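Local coordinates for putative transcription protein (Pseudomonas aeruginosa PAO1, PDB 4GCV) that probably binds DNA as a helix-turn-helix transcriptional regulator of the HxlR type and is a putative sensor of oxidative stress, at residues I28-D31 against A32-L36; R38-E41 against F42-L46; Q107-S110 against V111-V114. The protein carries 2 engineered substitutions. One frame throughout, in Å; residues are numbered along the deposited sequence.

Contact 1: I28-D31 against A32-L36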
loop_
_atom_site.group_PDB
_atom_site.type_symbol
_atom_site.label_atom_id
_atom_site.label_comp_id
_atom_site.label_asym_id
_atom_site.label_seq_id
_atom_site.Cartn_x
_atom_site.Cartn_y
_atom_site.Cartn_z
ATOM N N ILE B 28 -10.733 5.954 -6.460
ATOM C CA ILE B 28 -10.518 6.335 -7.850
ATOM C C ILE B 28 -9.788 5.249 -8.650
ATOM O O ILE B 28 -10.239 4.853 -9.743
ATOM C CB ILE B 28 -9.762 7.689 -7.938
ATOM C CG1 ILE B 28 -10.568 8.799 -7.263
ATOM C CG2 ILE B 28 -9.465 8.066 -9.371
ATOM C CD1 ILE B 28 -9.689 10.006 -6.862
HETATM N N MSE B 29 -8.697 4.717 -8.111
HETATM C CA MSE B 29 -8.008 3.633 -8.820
HETATM C C MSE B 29 -8.942 2.461 -9.101
HETATM O O MSE B 29 -9.001 1.945 -10.242
HETATM C CB MSE B 29 -6.760 3.194 -8.069
HETATM C CG MSE B 29 -5.663 4.220 -8.078
HETATM SE SE MSE B 29 -5.185 4.652 -10.000
HETATM C CE MSE B 29 -4.119 3.038 -10.243
ATOM N N ARG B 30 -9.713 2.051 -8.092
ATOM C CA ARG B 30 -10.699 1.009 -8.286
ATOM C C ARG B 30 -11.642 1.281 -9.461
ATOM O O ARG B 30 -11.844 0.420 -10.324
ATOM C CB ARG B 30 -11.514 0.835 -7.003
ATOM C CG ARG B 30 -12.408 -0.336 -7.020
ATOM C CD ARG B 30 -13.268 -0.419 -5.726
ATOM N NE ARG B 30 -14.293 -1.435 -5.915
ATOM C CZ ARG B 30 -15.425 -1.227 -6.578
ATOM N NH1 ARG B 30 -15.678 -0.022 -7.092
ATOM N NH2 ARG B 30 -16.308 -2.218 -6.742
ATOM N N ASP B 31 -12.221 2.474 -9.496
ATOM C CA ASP B 31 -13.132 2.823 -10.589
ATOM C C ASP B 31 -12.408 2.897 -11.918
ATOM O O ASP B 31 -12.990 2.539 -12.943
ATOM C CB ASP B 31 -13.758 4.204 -10.347
ATOM C CG ASP B 31 -14.899 4.189 -9.367
ATOM O OD1 ASP B 31 -15.577 3.140 -9.231
ATOM O OD2 ASP B 31 -15.139 5.267 -8.740
ATOM N N ALA B 32 -11.191 3.445 -11.936
ATOM C CA ALA B 32 -10.407 3.453 -13.188
ATOM C C ALA B 32 -10.131 2.019 -13.665
ATOM O O ALA B 32 -10.252 1.711 -14.815
ATOM C CB ALA B 32 -9.125 4.229 -13.005
ATOM N N LEU B 33 -9.766 1.138 -12.752
ATOM C CA LEU B 33 -9.496 -0.251 -13.142
ATOM C C LEU B 33 -10.764 -0.935 -13.625
ATOM O O LEU B 33 -10.677 -1.806 -14.460
ATOM C CB LEU B 33 -8.892 -1.034 -11.980
ATOM C CG LEU B 33 -7.495 -0.454 -11.758
ATOM C CD1 LEU B 33 -7.043 -0.773 -10.363
ATOM C CD2 LEU B 33 -6.503 -0.988 -12.823
ATOM N N GLN B 34 -11.941 -0.509 -13.142
ATOM C CA GLN B 34 -13.208 -1.071 -13.625
ATOM C C GLN B 34 -13.726 -0.436 -14.931
ATOM O O GLN B 34 -14.848 -0.736 -15.366
ATOM C CB GLN B 34 -14.287 -0.914 -12.563
ATOM C CG GLN B 34 -14.171 -1.848 -11.359
ATOM C CD GLN B 34 -15.303 -1.602 -10.322
ATOM O OE1 GLN B 34 -16.075 -0.617 -10.416
ATOM N NE2 GLN B 34 -15.403 -2.498 -9.334
ATOM N N GLY B 35 -12.967 0.469 -15.532
ATOM C CA GLY B 35 -13.400 1.064 -16.796
ATOM C C GLY B 35 -13.873 2.521 -16.814
ATOM O O GLY B 35 -14.076 3.087 -17.883
ATOM N N LEU B 36 -14.025 3.154 -15.655
ATOM C CA LEU B 36 -14.377 4.589 -15.631
ATOM C C LEU B 36 -13.235 5.462 -16.183
ATOM O O LEU B 36 -12.089 5.183 -15.897
ATOM C CB LEU B 36 -14.723 4.992 -14.208
ATOM C CG LEU B 36 -16.227 5.054 -13.974
ATOM C CD1 LEU B 36 -16.995 3.950 -14.714
ATOM C CD2 LEU B 36 -16.617 5.123 -12.463
#
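A32, L33, Q34 and L36 all turn backbone N-H groups back to the carbonyls of I28-D31, and these bonds bring helix 23-33 to its end. A32 N to I28 O and L33 N to M29 O follow the regular helical pattern; the latter measures 2.7 Å. Q34 N reaches R30 O at 3.0 Å. The carbonyl of D31 is shared: D31 O takes L36 N at 3.0 Å and a weak bond from Q34 N. With G35 N bonded to A32 O and G35 at positive phi (108°), this is a Schellman motif.

Van der Waals contacts follow the same turn. L36 runs alongside D31, pointing the same way, and L36 CD2 lies 3.7 Å from the carboxylate carbon D31 CG. L33 CG rests 3.2 Å from M29 O. I28 packs on F42 and L46 of helix 39-46, and M29 reaches L93 of helix 84-101.

The polar ends of R30 and Q34 lie against each other. R30 CG is anti to the backbone N (chi1 -171°), and the extended chain carries the guanidinium over to the Q34 amide. Q34 CD sits 3.3 Å above the guanidinium plane, offset toward its rim, with the two planes 70° apart. R30 NH2 and Q34 NE2, 2.8 Å apart, are both donors and make no hydrogen bond. R30 NE bonds to V142 O of the second subunit. R30 NH1 and D31 OD1 form a long salt bridge of 3.8 Å, and D31 OD2 has a weak hydrogen bond with S45 OG.

The chemistry implies a helix end closed by its own backbone. R30 is tied to the second subunit through NE, and its charge is probably eased in part by D31.

Contact 2: R38-E41 against F42-L46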
loop_
_atom_site.group_PDB
_atom_site.type_symbol
_atom_site.label_atom_id
_atom_site.label_comp_id
_atom_site.label_asym_id
_atom_site.label_seq_id
_atom_site.Cartn_x
_atom_site.Cartn_y
_atom_site.Cartn_z
ATOM N N ARG B 38 -13.882 9.250 -17.654
ATOM C CA ARG B 38 -14.131 10.688 -17.784
ATOM C C ARG B 38 -14.355 11.363 -16.444
ATOM O O ARG B 38 -14.934 10.776 -15.545
ATOM C CB ARG B 38 -15.304 10.923 -18.703
ATOM C CG ARG B 38 -14.880 10.745 -20.161
ATOM C CD ARG B 38 -15.846 9.859 -20.935
ATOM N NE ARG B 38 -17.252 10.076 -20.587
ATOM C CZ ARG B 38 -18.222 9.171 -20.770
ATOM N NH1 ARG B 38 -17.934 7.970 -21.289
ATOM N NH2 ARG B 38 -19.480 9.457 -20.422
ATOM N N PHE B 39 -13.873 12.589 -16.317
ATOM C CA PHE B 39 -13.931 13.315 -15.094
ATOM C C PHE B 39 -15.324 13.225 -14.467
ATOM O O PHE B 39 -15.438 12.947 -13.261
ATOM C CB PHE B 39 -13.568 14.768 -15.329
ATOM C CG PHE B 39 -13.393 15.567 -14.057
ATOM C CD1 PHE B 39 -14.475 16.259 -13.494
ATOM C CD2 PHE B 39 -12.140 15.674 -13.460
ATOM C CE1 PHE B 39 -14.308 17.013 -12.342
ATOM C CE2 PHE B 39 -11.961 16.440 -12.305
ATOM C CZ PHE B 39 -13.037 17.102 -11.744
ATOM N N ASP B 40 -16.374 13.443 -15.272
ATOM C CA ASP B 40 -17.726 13.406 -14.725
ATOM C C ASP B 40 -18.190 12.041 -14.214
ATOM O O ASP B 40 -18.924 11.981 -13.220
ATOM C CB ASP B 40 -18.754 14.037 -15.664
ATOM C CG ASP B 40 -18.793 15.567 -15.538
ATOM O OD1 ASP B 40 -18.120 16.126 -14.635
ATOM O OD2 ASP B 40 -19.469 16.214 -16.359
ATOM N N GLU B 41 -17.758 10.962 -14.879
ATOM C CA GLU B 41 -17.958 9.600 -14.372
ATOM C C GLU B 41 -17.379 9.525 -12.990
ATOM O O GLU B 41 -18.055 9.140 -12.065
ATOM C CB GLU B 41 -17.290 8.542 -15.266
ATOM C CG GLU B 41 -17.986 8.329 -16.601
ATOM C CD GLU B 41 -17.282 7.313 -17.508
ATOM O OE1 GLU B 41 -16.034 7.380 -17.729
ATOM O OE2 GLU B 41 -18.023 6.439 -18.016
ATOM N N PHE B 42 -16.127 9.909 -12.816
ATOM C CA PHE B 42 -15.584 9.833 -11.470
ATOM C C PHE B 42 -16.390 10.684 -10.474
ATOM O O PHE B 42 -16.643 10.260 -9.365
ATOM C CB PHE B 42 -14.110 10.199 -11.434
ATOM C CG PHE B 42 -13.216 9.214 -12.138
ATOM C CD1 PHE B 42 -12.858 8.014 -11.526
ATOM C CD2 PHE B 42 -12.667 9.510 -13.394
ATOM C CE1 PHE B 42 -11.990 7.106 -12.192
ATOM C CE2 PHE B 42 -11.795 8.609 -14.041
ATOM C CZ PHE B 42 -11.470 7.415 -13.455
ATOM N N SER B 43 -16.809 11.870 -10.892
ATOM C CA SER B 43 -17.409 12.798 -9.972
ATOM C C SER B 43 -18.708 12.237 -9.472
ATOM O O SER B 43 -18.921 12.248 -8.283
ATOM C CB SER B 43 -17.628 14.191 -10.599
ATOM O OG SER B 43 -17.731 15.196 -9.571
ATOM N N ARG B 44 -19.551 11.736 -10.386
ATOM C CA ARG B 44 -20.895 11.312 -10.063
ATOM C C ARG B 44 -20.821 10.030 -9.258
ATOM O O ARG B 44 -21.517 9.863 -8.256
ATOM C CB ARG B 44 -21.759 11.041 -11.308
ATOM C CG ARG B 44 -21.738 12.053 -12.421
ATOM C CD ARG B 44 -22.708 13.153 -12.217
ATOM N NE ARG B 44 -22.972 13.926 -13.437
ATOM C CZ ARG B 44 -22.416 15.100 -13.736
ATOM N NH1 ARG B 44 -21.515 15.650 -12.912
ATOM N NH2 ARG B 44 -22.751 15.725 -14.868
ATOM N N SER B 45 -19.981 9.121 -9.699
ATOM C CA SER B 45 -19.919 7.820 -9.066
ATOM C C SER B 45 -19.356 7.877 -7.649
ATOM O O SER B 45 -19.910 7.259 -6.729
ATOM C CB SER B 45 -19.145 6.839 -9.935
ATOM O OG SER B 45 -18.439 5.980 -9.059
ATOM N N LEU B 46 -18.298 8.656 -7.457
ATOM C CA LEU B 46 -17.651 8.789 -6.144
ATOM C C LEU B 46 -18.223 9.891 -5.222
ATOM O O LEU B 46 -17.835 10.056 -4.051
ATOM C CB LEU B 46 -16.160 8.987 -6.377
ATOM C CG LEU B 46 -15.191 7.783 -6.312
ATOM C CD1 LEU B 46 -15.814 6.339 -6.440
ATOM C CD2 LEU B 46 -14.063 7.997 -7.221
#
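R38 meets F42 through its carbonyl: F42 N donates to R38 O at 3.1 Å, the first bond of helix 39-46. This helix probably forms the first helix of the helix-turn-helix. The same oxygen lies 3.4 Å from F42 CD2, oblique to the ring. R38 is the N-cap residue. Its own N donates to E41 OE1 at 2.9 Å, nearly straight (174°), using the anti lone pair of that oxygen. This is the side-chain-to-backbone half of a capping box. E41 CD also lies over the centre of the R38 guanidinium, so the attraction between the two charges is long and aimed across a face.

F39 follows. F39 O accepts S43 N at 2.9 Å, and F39 CA sits at the edge of the F42 ring. The F39 ring packs on L53, T54 and L57 of helix 50-62.

D40 O takes R44 N at 2.9 Å. R44, bent at chi2 (-86°), brings its guanidinium alongside the D40 carboxylate, the planes 32° apart. D40 OD2 and R44 NH2 are 3.6 Å apart in a long salt bridge. The oxygen lies well out of the guanidinium plane, so no N-H points at it. D40 has a second, weak ion pair with R77.

E41 O closes the series with S45 N at 3.1 Å, while S45 CB lies 3.3 Å from the same oxygen.

Two backbone N-H groups, of R37 and R38, converge on E41 OE1 and tie the side chain to the start of the helix, whereas the D40-R44 attraction is loose.

Contact 3: Q107-S110 against V111-V114. Engineered in segment 107-110: Q107 (natural residue Glu).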
loop_
_atom_site.group_PDB
_atom_site.type_symbol
_atom_site.label_atom_id
_atom_site.label_comp_id
_atom_site.label_asym_id
_atom_site.label_seq_id
_atom_site.Cartn_x
_atom_site.Cartn_y
_atom_site.Cartn_z
ATOM N N GLN B 107 -19.196 -9.036 9.610
ATOM C CA GLN B 107 -20.504 -8.375 9.705
ATOM C C GLN B 107 -20.097 -7.010 10.164
ATOM O O GLN B 107 -19.037 -6.872 10.728
ATOM C CB GLN B 107 -21.397 -9.050 10.770
ATOM C CG GLN B 107 -22.421 -10.067 10.208
ATOM C CD GLN B 107 -23.175 -9.548 8.925
ATOM O OE1 GLN B 107 -24.127 -8.735 9.004
ATOM N NE2 GLN B 107 -22.738 -10.033 7.747
ATOM N N GLY B 108 -20.809 -5.943 9.910
ATOM C CA GLY B 108 -20.116 -4.698 10.339
ATOM C C GLY B 108 -19.107 -4.018 9.400
ATOM O O GLY B 108 -18.912 -2.811 9.487
ATOM N N GLN B 109 -18.452 -4.736 8.499
ATOM C CA GLN B 109 -17.485 -4.049 7.670
ATOM C C GLN B 109 -18.202 -3.329 6.539
ATOM O O GLN B 109 -19.136 -3.875 5.955
ATOM C CB GLN B 109 -16.464 -5.019 7.103
ATOM C CG GLN B 109 -15.446 -5.417 8.062
ATOM C CD GLN B 109 -14.639 -6.600 7.597
ATOM O OE1 GLN B 109 -13.639 -6.956 8.230
ATOM N NE2 GLN B 109 -15.078 -7.242 6.519
ATOM N N SER B 110 -17.775 -2.108 6.247
ATOM C CA SER B 110 -18.365 -1.341 5.148
ATOM C C SER B 110 -17.683 -1.661 3.833
ATOM O O SER B 110 -18.276 -1.522 2.766
ATOM C CB SER B 110 -18.329 0.173 5.458
ATOM O OG SER B 110 -19.402 0.533 6.372
ATOM N N VAL B 111 -16.414 -2.088 3.910
ATOM C CA VAL B 111 -15.632 -2.411 2.703
ATOM C C VAL B 111 -14.960 -3.773 2.892
ATOM O O VAL B 111 -14.404 -4.052 3.944
ATOM C CB VAL B 111 -14.559 -1.321 2.424
ATOM C CG1 VAL B 111 -13.797 -1.610 1.186
ATOM C CG2 VAL B 111 -15.206 0.072 2.304
ATOM N N GLN B 112 -14.991 -4.619 1.865
ATOM C CA GLN B 112 -14.440 -5.961 1.990
ATOM C C GLN B 112 -13.643 -6.375 0.767
ATOM O O GLN B 112 -14.038 -6.117 -0.384
ATOM C CB GLN B 112 -15.561 -6.967 2.152
ATOM C CG GLN B 112 -16.283 -6.850 3.430
ATOM C CD GLN B 112 -17.304 -7.937 3.618
ATOM O OE1 GLN B 112 -17.910 -8.419 2.650
ATOM N NE2 GLN B 112 -17.531 -8.320 4.873
ATOM N N LEU B 113 -12.540 -7.061 1.043
ATOM C CA LEU B 113 -11.812 -7.803 0.042
ATOM C C LEU B 113 -12.438 -9.194 -0.003
ATOM O O LEU B 113 -12.415 -9.904 1.024
ATOM C CB LEU B 113 -10.328 -7.813 0.452
ATOM C CG LEU B 113 -9.230 -8.442 -0.403
ATOM C CD1 LEU B 113 -9.132 -7.735 -1.769
ATOM C CD2 LEU B 113 -7.881 -8.428 0.347
ATOM N N VAL B 114 -13.042 -9.555 -1.155
ATOM C CA VAL B 114 -13.667 -10.865 -1.375
ATOM C C VAL B 114 -13.177 -11.616 -2.617
ATOM O O VAL B 114 -12.502 -11.052 -3.481
ATOM C CB VAL B 114 -15.220 -10.804 -1.483
ATOM C CG1 VAL B 114 -15.855 -10.164 -0.246
ATOM C CG2 VAL B 114 -15.680 -10.090 -2.727
#
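Q109 and Q112 come together where the chain passes from a loop, with G108 at positive phi, through a bend at S110 (psi -26°) into the extended strand that begins at V111. No backbone hydrogen bond joins the two segments, so side chains carry the contact.

The two glutamines, three residues apart, make the side-chain part of it. Both chains are extended beyond CG, and they cross at about a right angle. Their amide planes are 88° apart, so one amide presents itself across the other and the two do not stack. The aliphatic parts meet as well: Q109 CB is 4.1 Å from Q112 CG. As modelled, Q109 NE2 and Q112 NE2 approach to 3.1 Å. Both amides are probably turned over in the model, and with a side chain turned back this approach may be a hydrogen bond. Q112 also packs on P146 of the second subunit.

Contacts at the bend itself are between neighbours. V111 CG1 is anti to the backbone N (chi1 -178°). This leaves CG2 beside that N, and V111 CG2 lies 3.4 Å from S110 C. S110 CB is 3.3 Å from V111 N. S110 OG forms a weak hydrogen bond with A147 O of the second subunit, while V111 packs on V142 of that subunit and its carbonyl oxygen accepts N101 ND2 of its own chain.

Residues Q112 to V114 pair antiparallel with a strand of the second subunit, so the sheet runs on across the dimer interface. The chemistry is that of a strand entry: buried amide groups set across one another on the loop side, with backbone pairing to the other chain beyond.

The three contacts lie in series, and none nests in or crosses another. Each is local, between residues near in sequence, so none closes a long loop. Contact 1 ends helix 23-33. After a short connection, contact 2 begins helix 39-46. These two touch: L36 O lies 3.4 Å from F42 CZ, so the consecutive elements pack together within the helix-turn-helix region. Contact 3 comes later, after helix 84-101, with its centre about 19 Å from that of contact 1 and about 23 Å from that of contact 2. All three touch the second subunit, and its V142 meets both R30 and V111.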